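Local coordinates for hypothetical protein (Ruminococcus gnavus, PDB 4QAN), which is of unknown function but adopts a cystatin-like fold, as a divergent member of the NTF2-like superfamily, and probably binds metal ions, at residues G49-I52 with D53-L57; Q58-F61 with V62-A65; M94-A97 with Y98-F102; A161-E165 with K166-I170. All coordinates share one frame; numbering follows the deposited sequence.

Contact 1 (G49-I52 with D53-L57); sequences GCAI and DETAL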
loop_
_atom_site.group_PDB
_atom_site.type_symbol
_atom_site.label_atom_id
_atom_site.label_comp_id
_atom_site.label_asym_id
_atom_site.label_seq_id
_atom_site.Cartn_x
_atom_site.Cartn_y
_atom_site.Cartn_z
ATOM N N GLY A 49 -13.727 5.574 4.589
ATOM C CA GLY A 49 -14.773 4.627 4.248
ATOM C C GLY A 49 -14.311 3.315 3.648
ATOM O O GLY A 49 -15.133 2.424 3.416
ATOM N N CYS A 50 -13.011 3.204 3.363
ATOM C CA CYS A 50 -12.429 1.981 2.830
ATOM C C CYS A 50 -11.986 1.050 3.954
ATOM O O CYS A 50 -11.696 1.494 5.059
ATOM C CB CYS A 50 -11.222 2.313 1.937
ATOM S SG CYS A 50 -11.582 3.420 0.543
ATOM N N ALA A 51 -11.894 -0.242 3.655
ATOM C CA ALA A 51 -11.518 -1.243 4.657
ATOM C C ALA A 51 -9.992 -1.431 4.717
ATOM O O ALA A 51 -9.492 -2.536 4.515
ATOM C CB ALA A 51 -12.207 -2.567 4.350
ATOM N N ILE A 52 -9.262 -0.359 5.026
ATOM C CA ILE A 52 -7.809 -0.404 5.037
ATOM C C ILE A 52 -7.261 -1.272 6.191
ATOM O O ILE A 52 -6.518 -2.230 5.939
ATOM C CB ILE A 52 -7.172 1.009 5.031
ATOM C CG1 ILE A 52 -7.535 1.736 3.728
ATOM C CG2 ILE A 52 -5.656 0.903 5.124
ATOM C CD1 ILE A 52 -7.284 3.231 3.727
ATOM N N ASP A 53 -7.602 -0.931 7.432
ATOM C CA ASP A 53 -7.087 -1.672 8.591
ATOM C C ASP A 53 -7.717 -3.065 8.711
ATOM O O ASP A 53 -7.060 -4.019 9.104
ATOM C CB ASP A 53 -7.313 -0.901 9.895
ATOM C CG ASP A 53 -6.517 0.385 9.971
ATOM O OD1 ASP A 53 -5.426 0.475 9.376
ATOM O OD2 ASP A 53 -6.993 1.319 10.647
ATOM N N GLU A 54 -8.991 -3.175 8.371
ATOM C CA GLU A 54 -9.722 -4.418 8.566
ATOM C C GLU A 54 -9.208 -5.467 7.576
ATOM O O GLU A 54 -8.842 -6.564 7.976
ATOM C CB GLU A 54 -11.238 -4.205 8.432
ATOM C CG GLU A 54 -11.827 -3.145 9.362
ATOM C CD GLU A 54 -11.786 -1.731 8.790
ATOM O OE1 GLU A 54 -11.039 -1.491 7.811
ATOM O OE2 GLU A 54 -12.518 -0.859 9.319
ATOM N N THR A 55 -9.135 -5.115 6.298
ATOM C CA THR A 55 -8.561 -6.018 5.297
ATOM C C THR A 55 -7.111 -6.349 5.651
ATOM O O THR A 55 -6.717 -7.514 5.650
ATOM C CB THR A 55 -8.627 -5.415 3.884
ATOM O OG1 THR A 55 -9.992 -5.153 3.535
ATOM C CG2 THR A 55 -8.011 -6.351 2.847
ATOM N N ALA A 56 -6.317 -5.332 5.967
ATOM C CA ALA A 56 -4.891 -5.550 6.247
ATOM C C ALA A 56 -4.652 -6.561 7.393
ATOM O O ALA A 56 -3.759 -7.393 7.308
ATOM C CB ALA A 56 -4.194 -4.231 6.548
ATOM N N LEU A 57 -5.468 -6.501 8.437
ATOM C CA LEU A 57 -5.331 -7.412 9.581
ATOM C C LEU A 57 -6.024 -8.784 9.425
ATOM O O LEU A 57 -5.654 -9.731 10.124
ATOM C CB LEU A 57 -5.837 -6.727 10.850
ATOM C CG LEU A 57 -5.066 -5.458 11.245
ATOM C CD1 LEU A 57 -5.853 -4.647 12.274
ATOM C CD2 LEU A 57 -3.683 -5.808 11.766
HETATM O O HOH W 1 -9.794 0.930 7.716
#

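Contact 2 (Q58-F61 with V62-A65); sequences QINF and VKTA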
loop_
_atom_site.group_PDB
_atom_site.type_symbol
_atom_site.label_atom_id
_atom_site.label_comp_id
_atom_site.label_asym_id
_atom_site.label_seq_id
_atom_site.Cartn_x
_atom_site.Cartn_y
_atom_site.Cartn_z
ATOM N N GLN A 58 -6.974 -8.900 8.489
ATOM C CA GLN A 58 -7.850 -10.081 8.386
ATOM C C GLN A 58 -7.712 -10.918 7.108
ATOM O O GLN A 58 -8.042 -12.107 7.113
ATOM C CB GLN A 58 -9.317 -9.650 8.500
ATOM C CG GLN A 58 -9.650 -8.854 9.747
ATOM C CD GLN A 58 -9.561 -9.702 10.983
ATOM O OE1 GLN A 58 -10.412 -10.563 11.211
ATOM N NE2 GLN A 58 -8.527 -9.478 11.788
ATOM N N ILE A 59 -7.250 -10.308 6.019
ATOM C CA ILE A 59 -7.240 -10.988 4.728
ATOM C C ILE A 59 -6.613 -12.392 4.780
ATOM O O ILE A 59 -5.576 -12.591 5.400
ATOM C CB ILE A 59 -6.565 -10.139 3.624
ATOM C CG1 ILE A 59 -6.851 -10.751 2.250
ATOM C CG2 ILE A 59 -5.063 -10.018 3.857
ATOM C CD1 ILE A 59 -6.742 -9.770 1.111
ATOM N N ASN A 60 -7.263 -13.346 4.112
ATOM C CA ASN A 60 -6.809 -14.731 4.037
ATOM C C ASN A 60 -5.866 -14.904 2.859
ATOM O O ASN A 60 -6.298 -14.904 1.699
ATOM C CB ASN A 60 -8.011 -15.666 3.888
ATOM C CG ASN A 60 -7.639 -17.146 3.952
ATOM O OD1 ASN A 60 -6.569 -17.574 3.504
ATOM N ND2 ASN A 60 -8.555 -17.942 4.481
ATOM N N PHE A 61 -4.584 -15.058 3.174
ATOM C CA PHE A 61 -3.521 -15.170 2.186
ATOM C C PHE A 61 -3.807 -16.274 1.178
ATOM O O PHE A 61 -3.848 -16.023 -0.027
ATOM C CB PHE A 61 -2.191 -15.433 2.907
ATOM C CG PHE A 61 -1.013 -15.544 1.997
ATOM C CD1 PHE A 61 -0.694 -16.755 1.391
ATOM C CD2 PHE A 61 -0.202 -14.456 1.763
ATOM C CE1 PHE A 61 0.399 -16.871 0.551
ATOM C CE2 PHE A 61 0.900 -14.562 0.918
ATOM C CZ PHE A 61 1.197 -15.771 0.311
ATOM N N VAL A 62 -4.012 -17.491 1.683
ATOM C CA VAL A 62 -4.215 -18.671 0.836
ATOM C C VAL A 62 -5.405 -18.498 -0.094
ATOM O O VAL A 62 -5.281 -18.667 -1.310
ATOM C CB VAL A 62 -4.397 -19.961 1.676
ATOM C CG1 VAL A 62 -4.980 -21.089 0.836
ATOM C CG2 VAL A 62 -3.069 -20.400 2.272
ATOM N N LYS A 63 -6.559 -18.166 0.474
ATOM C CA LYS A 63 -7.780 -18.037 -0.327
ATOM C C LYS A 63 -7.673 -16.933 -1.375
ATOM O O LYS A 63 -8.057 -17.121 -2.525
ATOM C CB LYS A 63 -8.999 -17.790 0.571
ATOM C CG LYS A 63 -9.333 -18.947 1.504
ATOM C CD LYS A 63 -9.839 -20.174 0.756
ATOM C CE LYS A 63 -9.558 -21.460 1.528
ATOM N NZ LYS A 63 -9.571 -22.667 0.654
ATOM N N THR A 64 -7.144 -15.786 -0.970
ATOM C CA THR A 64 -6.971 -14.658 -1.871
ATOM C C THR A 64 -6.044 -15.025 -3.029
ATOM O O THR A 64 -6.307 -14.666 -4.180
ATOM C CB THR A 64 -6.446 -13.426 -1.116
ATOM O OG1 THR A 64 -7.398 -13.039 -0.118
ATOM C CG2 THR A 64 -6.237 -12.274 -2.042
ATOM N N ALA A 65 -4.987 -15.770 -2.741
ATOM C CA ALA A 65 -4.055 -16.184 -3.793
ATOM C C ALA A 65 -4.724 -17.126 -4.801
ATOM O O ALA A 65 -4.449 -17.067 -6.001
ATOM C CB ALA A 65 -2.824 -16.841 -3.186
HETATM O O HOH W 2 -3.964 -18.285 4.421
#

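Contact 3 (M94-A97 with Y98-F102); sequences MTKA and YIEQF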
loop_
_atom_site.group_PDB
_atom_site.type_symbol
_atom_site.label_atom_id
_atom_site.label_comp_id
_atom_site.label_asym_id
_atom_site.label_seq_id
_atom_site.Cartn_x
_atom_site.Cartn_y
_atom_site.Cartn_z
HETATM N N MSE A 94 -2.117 -0.367 0.336
HETATM C CA MSE A 94 -3.564 -0.405 0.187
HETATM C C MSE A 94 -4.093 0.983 -0.026
HETATM O O MSE A 94 -4.905 1.203 -0.918
HETATM C CB MSE A 94 -4.202 -1.038 1.413
HETATM C CG MSE A 94 -3.984 -2.551 1.396
HETATM SE SE MSE A 94 -5.110 -3.334 2.801
HETATM C CE MSE A 94 -6.730 -3.329 1.689
ATOM N N THR A 95 -3.599 1.927 0.769
ATOM C CA THR A 95 -3.964 3.336 0.654
ATOM C C THR A 95 -3.701 3.866 -0.769
ATOM O O THR A 95 -4.573 4.477 -1.374
ATOM C CB THR A 95 -3.236 4.175 1.736
ATOM O OG1 THR A 95 -3.538 3.641 3.024
ATOM C CG2 THR A 95 -3.683 5.624 1.725
ATOM N N LYS A 96 -2.537 3.569 -1.337
ATOM C CA LYS A 96 -2.276 3.929 -2.739
ATOM C C LYS A 96 -3.304 3.317 -3.698
ATOM O O LYS A 96 -3.823 4.004 -4.576
ATOM C CB LYS A 96 -0.874 3.511 -3.141
ATOM C CG LYS A 96 -0.533 3.685 -4.624
ATOM C CD LYS A 96 0.756 2.949 -4.885
ATOM C CE LYS A 96 1.432 3.407 -6.158
ATOM N NZ LYS A 96 0.747 2.891 -7.367
ATOM N N ALA A 97 -3.616 2.034 -3.510
ATOM C CA ALA A 97 -4.547 1.340 -4.395
ATOM C C ALA A 97 -5.921 1.994 -4.334
ATOM O O ALA A 97 -6.542 2.188 -5.376
ATOM C CB ALA A 97 -4.637 -0.146 -4.049
ATOM N N TYR A 98 -6.365 2.371 -3.131
ATOM C CA TYR A 98 -7.646 3.079 -2.973
ATOM C C TYR A 98 -7.662 4.489 -3.600
ATOM O O TYR A 98 -8.670 4.905 -4.168
ATOM C CB TYR A 98 -8.067 3.160 -1.502
ATOM C CG TYR A 98 -8.652 1.873 -0.961
ATOM C CD1 TYR A 98 -9.767 1.307 -1.544
ATOM C CD2 TYR A 98 -8.086 1.228 0.138
ATOM C CE1 TYR A 98 -10.314 0.136 -1.059
ATOM C CE2 TYR A 98 -8.626 0.048 0.641
ATOM C CZ TYR A 98 -9.742 -0.500 0.032
ATOM O OH TYR A 98 -10.303 -1.672 0.502
ATOM N N ILE A 99 -6.544 5.204 -3.505
ATOM C CA ILE A 99 -6.426 6.514 -4.126
ATOM C C ILE A 99 -6.622 6.368 -5.625
ATOM O O ILE A 99 -7.317 7.157 -6.243
ATOM C CB ILE A 99 -5.082 7.211 -3.793
ATOM C CG1 ILE A 99 -5.069 7.596 -2.304
ATOM C CG2 ILE A 99 -4.906 8.473 -4.631
ATOM C CD1 ILE A 99 -3.717 7.961 -1.721
ATOM N N GLU A 100 -6.024 5.336 -6.199
ATOM C CA GLU A 100 -6.132 5.109 -7.623
ATOM C C GLU A 100 -7.520 4.712 -8.075
ATOM O O GLU A 100 -7.953 5.137 -9.136
ATOM C CB GLU A 100 -5.106 4.098 -8.065
ATOM C CG GLU A 100 -3.746 4.732 -8.039
ATOM C CD GLU A 100 -2.648 3.737 -8.155
ATOM O OE1 GLU A 100 -2.915 2.548 -7.891
ATOM O OE2 GLU A 100 -1.523 4.163 -8.501
ATOM N N GLN A 101 -8.235 3.938 -7.265
ATOM C CA GLN A 101 -9.641 3.686 -7.544
ATOM C C GLN A 101 -10.396 5.006 -7.530
ATOM O O GLN A 101 -11.139 5.301 -8.459
ATOM C CB GLN A 101 -10.257 2.735 -6.530
ATOM C CG GLN A 101 -9.678 1.338 -6.597
ATOM C CD GLN A 101 -10.638 0.278 -6.125
ATOM O OE1 GLN A 101 -11.422 0.495 -5.200
ATOM N NE2 GLN A 101 -10.589 -0.885 -6.770
ATOM N N PHE A 102 -10.182 5.800 -6.481
ATOM C CA PHE A 102 -10.855 7.077 -6.343
ATOM C C PHE A 102 -10.579 7.959 -7.565
ATOM O O PHE A 102 -11.499 8.486 -8.171
ATOM C CB PHE A 102 -10.394 7.763 -5.064
ATOM C CG PHE A 102 -11.088 9.061 -4.788
ATOM C CD1 PHE A 102 -12.317 9.079 -4.154
ATOM C CD2 PHE A 102 -10.498 10.270 -5.150
ATOM C CE1 PHE A 102 -12.947 10.279 -3.887
ATOM C CE2 PHE A 102 -11.120 11.471 -4.888
ATOM C CZ PHE A 102 -12.345 11.475 -4.251
HETATM O O HOH W 3 -1.662 0.612 -6.417
#

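Contact 4 (A161-E165 with K166-I170); sequences AVQYE and KNWKI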
loop_
_atom_site.group_PDB
_atom_site.type_symbol
_atom_site.label_atom_id
_atom_site.label_comp_id
_atom_site.label_asym_id
_atom_site.label_seq_id
_atom_site.Cartn_x
_atom_site.Cartn_y
_atom_site.Cartn_z
ATOM N N ALA A 161 -18.657 -4.223 -0.860
ATOM C CA ALA A 161 -18.755 -3.806 0.534
ATOM C C ALA A 161 -18.484 -4.994 1.428
ATOM O O ALA A 161 -18.881 -6.117 1.115
ATOM C CB ALA A 161 -20.138 -3.256 0.820
ATOM N N VAL A 162 -17.823 -4.748 2.551
ATOM C CA VAL A 162 -17.423 -5.832 3.446
ATOM C C VAL A 162 -17.821 -5.520 4.884
ATOM O O VAL A 162 -17.837 -4.362 5.283
ATOM C CB VAL A 162 -15.912 -6.149 3.299
ATOM C CG1 VAL A 162 -15.036 -5.004 3.793
ATOM C CG2 VAL A 162 -15.567 -7.446 4.011
ATOM N N GLN A 163 -18.199 -6.558 5.634
ATOM C CA GLN A 163 -18.514 -6.414 7.050
ATOM C C GLN A 163 -17.504 -7.157 7.927
ATOM O O GLN A 163 -17.189 -8.339 7.684
ATOM C CB GLN A 163 -19.923 -6.930 7.360
ATOM C CG GLN A 163 -20.446 -6.465 8.713
ATOM C CD GLN A 163 -21.686 -7.227 9.163
ATOM O OE1 GLN A 163 -21.716 -8.457 9.134
ATOM N NE2 GLN A 163 -22.712 -6.496 9.587
ATOM N N TYR A 164 -16.994 -6.444 8.932
ATOM C CA TYR A 164 -16.204 -7.041 9.998
ATOM C C TYR A 164 -16.772 -6.562 11.320
ATOM O O TYR A 164 -16.998 -5.368 11.497
ATOM C CB TYR A 164 -14.747 -6.610 9.929
ATOM C CG TYR A 164 -13.988 -7.015 8.692
ATOM C CD1 TYR A 164 -13.289 -8.219 8.635
ATOM C CD2 TYR A 164 -13.932 -6.172 7.594
ATOM C CE1 TYR A 164 -12.562 -8.572 7.502
ATOM C CE2 TYR A 164 -13.219 -6.518 6.461
ATOM C CZ TYR A 164 -12.530 -7.713 6.417
ATOM O OH TYR A 164 -11.819 -8.027 5.273
ATOM N N GLU A 165 -16.984 -7.497 12.241
ATOM C CA GLU A 165 -17.512 -7.201 13.575
ATOM C C GLU A 165 -18.711 -6.257 13.530
ATOM O O GLU A 165 -18.806 -5.303 14.306
ATOM C CB GLU A 165 -16.404 -6.642 14.472
ATOM C CG GLU A 165 -15.148 -7.500 14.469
ATOM C CD GLU A 165 -14.436 -7.532 15.808
ATOM O OE1 GLU A 165 -14.930 -8.219 16.733
ATOM O OE2 GLU A 165 -13.367 -6.888 15.928
ATOM N N LYS A 166 -19.627 -6.547 12.612
ATOM C CA LYS A 166 -20.910 -5.843 12.513
ATOM C C LYS A 166 -20.783 -4.413 11.973
ATOM O O LYS A 166 -21.708 -3.623 12.107
ATOM C CB LYS A 166 -21.636 -5.851 13.869
ATOM C CG LYS A 166 -21.363 -7.089 14.727
ATOM C CD LYS A 166 -22.471 -7.376 15.727
ATOM C CE LYS A 166 -23.325 -8.545 15.262
ATOM N NZ LYS A 166 -24.448 -8.818 16.198
ATOM N N ASN A 167 -19.646 -4.086 11.356
ATOM C CA ASN A 167 -19.424 -2.744 10.801
ATOM C C ASN A 167 -19.012 -2.822 9.348
ATOM O O ASN A 167 -18.083 -3.551 9.011
ATOM C CB ASN A 167 -18.322 -2.027 11.566
ATOM C CG ASN A 167 -18.711 -1.712 12.988
ATOM O OD1 ASN A 167 -19.884 -1.478 13.294
ATOM N ND2 ASN A 167 -17.725 -1.698 13.872
ATOM N N TRP A 168 -19.680 -2.052 8.498
ATOM C CA TRP A 168 -19.435 -2.119 7.057
ATOM C C TRP A 168 -18.388 -1.125 6.574
ATOM O O TRP A 168 -18.250 -0.028 7.111
ATOM C CB TRP A 168 -20.732 -1.901 6.287
ATOM C CG TRP A 168 -21.682 -3.042 6.447
ATOM C CD1 TRP A 168 -22.637 -3.196 7.408
ATOM C CD2 TRP A 168 -21.752 -4.202 5.619
ATOM N NE1 TRP A 168 -23.304 -4.380 7.226
ATOM C CE2 TRP A 168 -22.777 -5.019 6.133
ATOM C CE3 TRP A 168 -21.049 -4.625 4.480
ATOM C CZ2 TRP A 168 -23.121 -6.233 5.552
ATOM C CZ3 TRP A 168 -21.391 -5.832 3.905
ATOM C CH2 TRP A 168 -22.418 -6.624 4.444
ATOM N N LYS A 169 -17.641 -1.544 5.556
ATOM C CA LYS A 169 -16.788 -0.647 4.803
ATOM C C LYS A 169 -16.699 -1.094 3.352
ATOM O O LYS A 169 -17.050 -2.220 3.008
ATOM C CB LYS A 169 -15.399 -0.561 5.440
ATOM C CG LYS A 169 -15.382 0.258 6.727
ATOM C CD LYS A 169 -14.066 0.974 6.909
ATOM C CE LYS A 169 -14.034 1.726 8.219
ATOM N NZ LYS A 169 -12.637 2.132 8.505
ATOM N N ILE A 170 -16.245 -0.195 2.491
ATOM C CA ILE A 170 -16.056 -0.540 1.095
ATOM C C ILE A 170 -14.704 -1.211 0.930
ATOM O O ILE A 170 -13.691 -0.596 1.210
ATOM C CB ILE A 170 -16.075 0.707 0.205
ATOM C CG1 ILE A 170 -17.412 1.441 0.346
ATOM C CG2 ILE A 170 -15.786 0.328 -1.244
ATOM C CD1 ILE A 170 -18.635 0.576 0.145
#

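Contact 1 (G49-I52 with D53-L57)
The first turn of helix 52-58 is entered through Ala51, which stands at the N-cap and is the centre of an inverse gamma turn. Ala51 O reaches Thr55 one helical turn on and takes two bonds from it. Thr55 OG1 donates to Ala51 O at 2.8 Å, in the carbonyl plane and on a lone pair, whereas Thr55 N comes to Ala51 O from above that plane at 3.2 Å. The hydroxyl is brought there by a chi1 of -59°, which sets OG1 beside its own backbone nitrogen and also lays it 3.5 Å from Ala51 CB. The next bond of the helix runs from Ala56 N to Ile52 O, at 3.1 Å.

On another side of the turn, Glu54 folds back at chi2 (87°) and its OE1 comes within 3.2 Å of Ala51 CA. A water donates to Glu54 OE1 at 2.7 Å and accepts from Asp53 N at 2.9 Å, thereby linking the carboxylate to the start of the helix. Glu54 OE2 forms a salt bridge with Lys169. A valine in place of Thr55 would probably cost Ala51 O its in-plane hydroxyl bond, leaving the longer one from the backbone nitrogen, and hold the N-cap less firmly. Near the N-terminus of the helix and paired with Lys169, the carboxylate of Glu54 is likely to be stabilised as the anion.

Contact 2 (Q58-F61 with V62-A65)
Asn60 and Thr64 carry most of the polar contact where the chain turns from helix 52-58 into helix 61-67. Asn60 is the N-cap: its OD1 accepts from Lys63 N at 3.1 Å in an almost straight bond (176° at the hydrogen), with the donor well above the plane of the amide. With CG anti to the backbone nitrogen (chi1 -174°), the amide turns back over the first turn. The carbonyl of the same residue is gripped twice, by Thr64 N nearly along the C=O axis at 2.9 Å and by Thr64 OG1 from above the carbonyl plane at 2.8 Å. Ala65 N continues the helical pattern by bonding to Phe61 O. A water adds a bridge, donating to Asn60 OD1 and accepting from Val62 N.

Van der Waals contacts run beside these bonds. Lys63 lies alongside the Asn60 amide and points the same way, its CG 3.2 Å from Asn60 ND2. Ile59 crosses Thr64 at about a right angle and places CG1 3.3 Å from Thr64 OG1. Looser apolar packing joins Phe61 CD1 to Val62 CG2, 4.4 Å apart.

Beyond the turn, Val62 packs on Leu290 and Asn291 of helix 287-296, and Phe61 meets Arg294 of the same helix. Lys63 and Thr64 face helix 126-135 through Glu134 and Cys135, so the start of helix 61-67 touches both of these helices.

Contact 3 (M94-A97 with Y98-F102)
Consecutive i to i+4 backbone bonds, from Tyr98 N to Met94 O through Gln101 N to Ala97 O, make this a regular alpha-helical segment in the middle of helix 87-108. The first of them, Tyr98 N to Met94 O, measures 2.9 Å. The last, Gln101 N to Ala97 O, measures 3.1 Å.

Met94, built as selenomethionine, lies beside Tyr98 and points the same way. A bend at chi3 (82°) carries its methyl CE to 4.0 Å from Tyr98 CE2, while Tyr98 CD2 lies 3.4 Å from Met94 O. Tyr98 OH is hydrogen-bonded to His171 O, outside the two segments. On another side, Thr95 CG2 and Ile99 CD1 meet at 4.2 Å with their side chains crossing obliquely. Ile99 goes on to pack against Pro254 and Leu257 at helix 254-275, whereas Tyr98 packs on Cys50 and Ile52. Gln101 is tied to Ser172 at the end of strand 167-172 and to Leu173 just beyond it, so polar side chains, Tyr98 and Gln101, tie this helix to the end of the hairpin.

Lys96 and Glu100 form a salt bridge one turn apart on a partly exposed side of the helix. The lysine chain runs extended and turns only at its last torsion (chi4 -75°), where NZ meets Glu100 OE2 on the syn side, somewhat out of the carboxylate plane, at 2.8 Å; the other oxygen, Glu100 OE1, accepts from a water at 2.7 Å.

Contact 4 (A161-E165 with K166-I170)
Val162 and Lys169 form a hydrogen-bonded pair of an antiparallel beta hairpin and satisfy each other twice: Val162 N donates to Lys169 O at 2.7 Å, and Lys169 N returns a bond to Val162 O at 2.8 Å. Tyr164 and Asn167 repeat the pattern at the type I' turn, where Tyr164 N meets Asn167 O at 3.1 Å and Asn167 N reaches Tyr164 O at 2.9 Å. Other donors look outward: Lys166 N bonds to Gln139, Tyr164 OH to Leu136 O, and Lys169 NZ forms a salt bridge with Glu54.

On the face shared by Ala161, Gln163, Trp168 and Ile170, the indole lies beneath Gln163. Gln163 CB sits over the six-membered ring in a CH-pi contact 3.5 Å from its centroid, and the amide plane is turned 37° from the ring. With CG anti to the backbone nitrogen (chi1 -164°), the Gln163 chain runs out along the indole toward NE1. Gln163 NE2 and Trp168 NE1 lie 3.2 Å apart, but as two donors they make no hydrogen bond. Ala161 CB packs 4.0 Å from Trp168 CE3. A serine in place of Trp168 would probably leave Gln163 CB without its aromatic floor and open a gap beside Ala161.

The indole also reaches Ser142 of strand 140-150 and Ala30 of helix 27-39. On the other face, Tyr164 packs on Glu54 and Thr55 of helix 52-58.

How the contacts relate
Along the chain the four contacts come in order, and contacts 1 and 2 adjoin, at the starts of the successive helices 52-58 and 61-67, their centres about 14 Å apart. Contact 1 packs on helix 87-108 of contact 3, with Cys50 SG 3.5 Å from Tyr98 CD1, and is bound to the hairpin of contact 4 by a probable hydrogen bond from Ile170 N to Gly49 O. Their centres lie about 12 and 9 Å from that of contact 1. Contacts 2 and 3 do not touch, while Gln58 CB against Tyr164 CE1 joins contacts 2 and 4. Helices 52-58 and 87-108 thus meet the hairpin of the antiparallel sheet, consistent with a cystatin-like fold, and helix 61-67 follows at the outer end.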